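Local coordinates for ESX-5 secretion-associated protein EspG5 (PDB 6VJ5) that acts as a cytoplasmic chaperone for cognate PE/PPE proteins, keeping their dimers from aggregating and supporting secretion of LipY and PE31/PPE18, at residues E69-A72 with A73-V77; D15-W18 with M19-L23. All coordinates share one frame; numbering follows the deposited sequence.

Contact 1 (E69-A72 with A73-V77)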
loop_
_atom_site.group_PDB
_atom_site.type_symbol
_atom_site.label_atom_id
_atom_site.label_comp_id
_atom_site.label_asym_id
_atom_site.label_seq_id
_atom_site.Cartn_x
_atom_site.Cartn_y
_atom_site.Cartn_z
ATOM N N GLU C 69 -8.656 23.733 -13.042
ATOM C CA GLU C 69 -8.179 24.413 -11.840
ATOM C C GLU C 69 -9.299 24.661 -10.835
ATOM O O GLU C 69 -9.049 24.648 -9.624
ATOM C CB GLU C 69 -7.492 25.730 -12.211
ATOM C CG GLU C 69 -6.985 26.529 -11.015
ATOM C CD GLU C 69 -6.187 25.692 -10.021
ATOM O OE1 GLU C 69 -5.285 24.937 -10.444
ATOM O OE2 GLU C 69 -6.471 25.792 -8.810
ATOM N N GLN C 70 -10.528 24.897 -11.298
ATOM C CA GLN C 70 -11.639 25.012 -10.359
ATOM C C GLN C 70 -11.816 23.710 -9.584
ATOM O O GLN C 70 -11.946 23.712 -8.354
ATOM C CB GLN C 70 -12.925 25.392 -11.100
ATOM C CG GLN C 70 -12.943 26.806 -11.683
ATOM C CD GLN C 70 -12.222 26.909 -13.022
ATOM O OE1 GLN C 70 -11.715 25.917 -13.547
ATOM N NE2 GLN C 70 -12.184 28.112 -13.584
ATOM N N VAL C 71 -11.792 22.580 -10.296
ATOM C CA VAL C 71 -11.884 21.272 -9.652
ATOM C C VAL C 71 -10.702 21.055 -8.714
ATOM O O VAL C 71 -10.864 20.614 -7.570
ATOM C CB VAL C 71 -11.959 20.161 -10.716
ATOM C CG1 VAL C 71 -11.936 18.788 -10.057
ATOM C CG2 VAL C 71 -13.191 20.333 -11.588
ATOM N N ALA C 72 -9.490 21.343 -9.194
ATOM C CA ALA C 72 -8.305 21.142 -8.368
ATOM C C ALA C 72 -8.354 21.994 -7.108
ATOM O O ALA C 72 -7.797 21.606 -6.074
ATOM C CB ALA C 72 -7.044 21.452 -9.174
ATOM N N ALA C 73 -9.008 23.155 -7.174
ATOM C CA ALA C 73 -9.183 23.962 -5.972
ATOM C C ALA C 73 -10.080 23.253 -4.965
ATOM O O ALA C 73 -9.812 23.284 -3.759
ATOM C CB ALA C 73 -9.758 25.330 -6.337
ATOM N N ARG C 74 -11.142 22.598 -5.442
ATOM C CA ARG C 74 -12.033 21.880 -4.537
ATOM C C ARG C 74 -11.327 20.692 -3.895
ATOM O O ARG C 74 -11.506 20.432 -2.700
ATOM C CB ARG C 74 -13.282 21.420 -5.289
ATOM C CG ARG C 74 -13.941 22.519 -6.112
ATOM C CD ARG C 74 -15.356 22.153 -6.532
ATOM N NE ARG C 74 -16.029 23.281 -7.172
ATOM C CZ ARG C 74 -15.994 23.532 -8.476
ATOM N NH1 ARG C 74 -15.327 22.730 -9.293
ATOM N NH2 ARG C 74 -16.632 24.584 -8.967
ATOM N N MET C 75 -10.519 19.963 -4.670
ATOM C CA MET C 75 -9.795 18.823 -4.118
ATOM C C MET C 75 -8.828 19.251 -3.026
ATOM O O MET C 75 -8.569 18.486 -2.088
ATOM C CB MET C 75 -9.030 18.105 -5.227
ATOM C CG MET C 75 -9.895 17.666 -6.381
ATOM S SD MET C 75 -11.074 16.414 -5.858
ATOM C CE MET C 75 -10.005 14.977 -5.753
ATOM N N ARG C 76 -8.273 20.457 -3.135
ATOM C CA ARG C 76 -7.338 20.930 -2.121
ATOM C C ARG C 76 -8.047 21.226 -0.808
ATOM O O ARG C 76 -7.428 21.151 0.259
ATOM C CB ARG C 76 -6.611 22.171 -2.627
ATOM C CG ARG C 76 -5.765 21.913 -3.862
ATOM C CD ARG C 76 -4.321 21.655 -3.488
ATOM N NE ARG C 76 -3.576 20.997 -4.559
ATOM C CZ ARG C 76 -3.254 21.571 -5.714
ATOM N NH1 ARG C 76 -3.625 22.819 -5.969
ATOM N NH2 ARG C 76 -2.568 20.887 -6.622
ATOM N N VAL C 77 -9.333 21.571 -0.861
ATOM C CA VAL C 77 -10.099 21.733 0.368
ATOM C C VAL C 77 -10.256 20.385 1.063
ATOM O O VAL C 77 -9.960 20.242 2.255
ATOM C CB VAL C 77 -11.465 22.377 0.067
ATOM C CG1 VAL C 77 -12.152 22.802 1.356
ATOM C CG2 VAL C 77 -11.301 23.571 -0.870
#
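Val71 and Arg74 meet one turn apart on the alpha-helix 69-79, near its N-terminal end. Four i to i+4 backbone hydrogen bonds hold this part of the helix. Met75 N to Val71 O is the straightest, at 3.0 Å with an N-H...O angle of 161°. Ala73 N to Glu69 O, Arg74 N to Gln70 O and Arg76 N to Ala72 O complete the set.

Among the charged side chains, Arg74 runs back along the helix. Its chain is extended from CG to NE (chi2 -164°), which carries the guanidinium past Gln70 and Val71. Gln70 O lies over one face of that group. Arg74 NE makes a salt bridge with Asp141 OD2 of strand 136-141, so the helix is tied to the large sheet. Glu69 and Arg76 lie on another side. Their opposite charges come near, with Glu69 OE2 5.0 Å from Arg76 NH1, but do not touch.

Between the two segments apolar packing is light. Val71 CG1 stands 4.4 Å from Met75 CG, and Met75 goes on to Phe17 and Leu20 of helix 14-23. At the guanidinium edge, in its plane, Val71 CG2 lies 3.9 Å from Arg74 NH1.

Contact 2 (D15-W18 with M19-L23)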
loop_
_atom_site.group_PDB
_atom_site.type_symbol
_atom_site.label_atom_id
_atom_site.label_comp_id
_atom_site.label_asym_id
_atom_site.label_seq_id
_atom_site.Cartn_x
_atom_site.Cartn_y
_atom_site.Cartn_z
ATOM N N ASP C 15 -12.006 4.862 -8.912
ATOM C CA ASP C 15 -10.722 4.875 -9.604
ATOM C C ASP C 15 -10.358 6.286 -10.044
ATOM O O ASP C 15 -9.230 6.743 -9.835
ATOM C CB ASP C 15 -10.769 3.929 -10.807
ATOM C CG ASP C 15 -10.665 2.473 -10.407
ATOM O OD1 ASP C 15 -10.016 2.184 -9.379
ATOM O OD2 ASP C 15 -11.224 1.617 -11.125
ATOM N N GLY C 16 -11.309 6.997 -10.653
ATOM C CA GLY C 16 -11.024 8.342 -11.127
ATOM C C GLY C 16 -10.692 9.305 -10.004
ATOM O O GLY C 16 -9.804 10.149 -10.141
ATOM N N PHE C 17 -11.397 9.193 -8.877
ATOM C CA PHE C 17 -11.096 10.079 -7.760
ATOM C C PHE C 17 -9.684 9.853 -7.240
ATOM O O PHE C 17 -9.031 10.795 -6.773
ATOM C CB PHE C 17 -12.096 9.880 -6.628
ATOM C CG PHE C 17 -12.035 10.953 -5.587
ATOM C CD1 PHE C 17 -11.086 10.910 -4.579
ATOM C CD2 PHE C 17 -12.915 12.018 -5.627
ATOM C CE1 PHE C 17 -11.025 11.902 -3.624
ATOM C CE2 PHE C 17 -12.857 13.016 -4.673
ATOM C CZ PHE C 17 -11.911 12.957 -3.671
ATOM N N TRP C 18 -9.202 8.611 -7.296
ATOM C CA TRP C 18 -7.847 8.323 -6.845
ATOM C C TRP C 18 -6.804 8.890 -7.801
ATOM O O TRP C 18 -5.741 9.330 -7.357
ATOM C CB TRP C 18 -7.679 6.815 -6.680
ATOM C CG TRP C 18 -6.276 6.348 -6.521
ATOM C CD1 TRP C 18 -5.545 6.314 -5.369
ATOM C CD2 TRP C 18 -5.432 5.825 -7.548
ATOM N NE1 TRP C 18 -4.293 5.803 -5.617
ATOM C CE2 TRP C 18 -4.200 5.497 -6.950
ATOM C CE3 TRP C 18 -5.597 5.607 -8.918
ATOM C CZ2 TRP C 18 -3.140 4.963 -7.673
ATOM C CZ3 TRP C 18 -4.550 5.075 -9.631
ATOM C CH2 TRP C 18 -3.336 4.754 -9.009
ATOM N N MET C 19 -7.089 8.905 -9.103
ATOM C CA MET C 19 -6.137 9.477 -10.047
ATOM C C MET C 19 -5.996 10.979 -9.842
ATOM O O MET C 19 -4.878 11.507 -9.853
ATOM C CB MET C 19 -6.572 9.151 -11.471
ATOM C CG MET C 19 -6.909 7.678 -11.639
ATOM S SD MET C 19 -6.667 7.038 -13.300
ATOM C CE MET C 19 -7.742 8.130 -14.224
ATOM N N LEU C 20 -7.110 11.685 -9.643
ATOM C CA LEU C 20 -7.020 13.109 -9.343
ATOM C C LEU C 20 -6.150 13.346 -8.119
ATOM O O LEU C 20 -5.317 14.260 -8.103
ATOM C CB LEU C 20 -8.415 13.688 -9.129
ATOM C CG LEU C 20 -9.382 13.416 -10.282
ATOM C CD1 LEU C 20 -10.788 13.846 -9.921
ATOM C CD2 LEU C 20 -8.911 14.122 -11.544
ATOM N N GLN C 21 -6.319 12.521 -7.085
ATOM C CA GLN C 21 -5.435 12.605 -5.931
ATOM C C GLN C 21 -3.981 12.446 -6.346
ATOM O O GLN C 21 -3.101 13.152 -5.842
ATOM C CB GLN C 21 -5.803 11.538 -4.907
ATOM C CG GLN C 21 -7.121 11.766 -4.219
ATOM C CD GLN C 21 -7.476 10.630 -3.295
ATOM O OE1 GLN C 21 -7.737 9.515 -3.742
ATOM N NE2 GLN C 21 -7.474 10.900 -1.995
ATOM N N ALA C 22 -3.710 11.515 -7.264
ATOM C CA ALA C 22 -2.345 11.299 -7.728
ATOM C C ALA C 22 -1.849 12.495 -8.532
ATOM O O ALA C 22 -0.759 13.019 -8.277
ATOM C CB ALA C 22 -2.273 10.018 -8.561
ATOM N N LEU C 23 -2.647 12.952 -9.503
ATOM C CA LEU C 23 -2.243 14.094 -10.317
ATOM C C LEU C 23 -1.947 15.327 -9.473
ATOM O O LEU C 23 -1.175 16.191 -9.905
ATOM C CB LEU C 23 -3.328 14.435 -11.341
ATOM C CG LEU C 23 -3.647 13.356 -12.370
ATOM C CD1 LEU C 23 -4.801 13.782 -13.271
ATOM C CD2 LEU C 23 -2.427 13.026 -13.213
#
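Phe17 and Gln21 touch one turn apart on the helix 14-23. The Gln21 amide comes to the ring edge, with its OE1 3.7 Å from Phe17 CD1 and near the ring plane. The ring and amide planes are 63° apart. Gln21 CG sits beside its own backbone N (chi1 -69°), and the chain then runs extended, which brings the amide back to Phe17 and the start of Trp18. There Gln21 OE1 lies 3.3 Å from Trp18 CA.

Trp18 and Met19 are neighbours in sequence, and their side chains cross at about a right angle. The six-membered part of the indole does the touching, with Trp18 CE3 3.7 Å from Met19 CG. The same methylene lies close to Asp15 O. Leu20 packs its CG at 3.3 Å from Gly16 O.

Four i to i+4 backbone bonds hold the turns that carry these side chains. Leu20 N to Gly16 O is nearly straight, with an N-H...O angle of 170°. Met19 N bonds to Asp15 O, Gln21 N to Phe17 O, and Ala22 N to Trp18 O at 3.0 Å.

Farther out, Arg36 serves two residues. It forms a salt bridge with Asp15 OD1 and a cation-pi contact with Trp18, whose ring also meets Trp46. Met19 and Leu20 reach Met56 of helix 51-58, while Leu20 also touches Val62. These contacts belong to a short, largely buried alpha-helix that directly follows strand 10-13, outermost in this chain's large antiparallel sheet, in this EspG-family protein.

How the contacts relate
Contact 2 comes first along the chain, on helix 14-23, and contact 1 follows on helix 69-79. Their centres are about 12 Å apart, on the same side of the chain's centre. The two helices pack directly: Met75 CE of contact 1 lies 3.5 Å from Phe17 CZ and 3.9 Å from Leu20 CB of contact 2. Helix 51-58 and the small hairpin 62-63/66-67 come between them in sequence, and helix 14-23 touches both that helix and strand 62-63. Helix 69-79 also rests on strands 115-123 and 126-133. The contacts thus meet in an apolar patch around Met75, and Val77 continues from helix 69-79 onto the large antiparallel sheet of this chaperone.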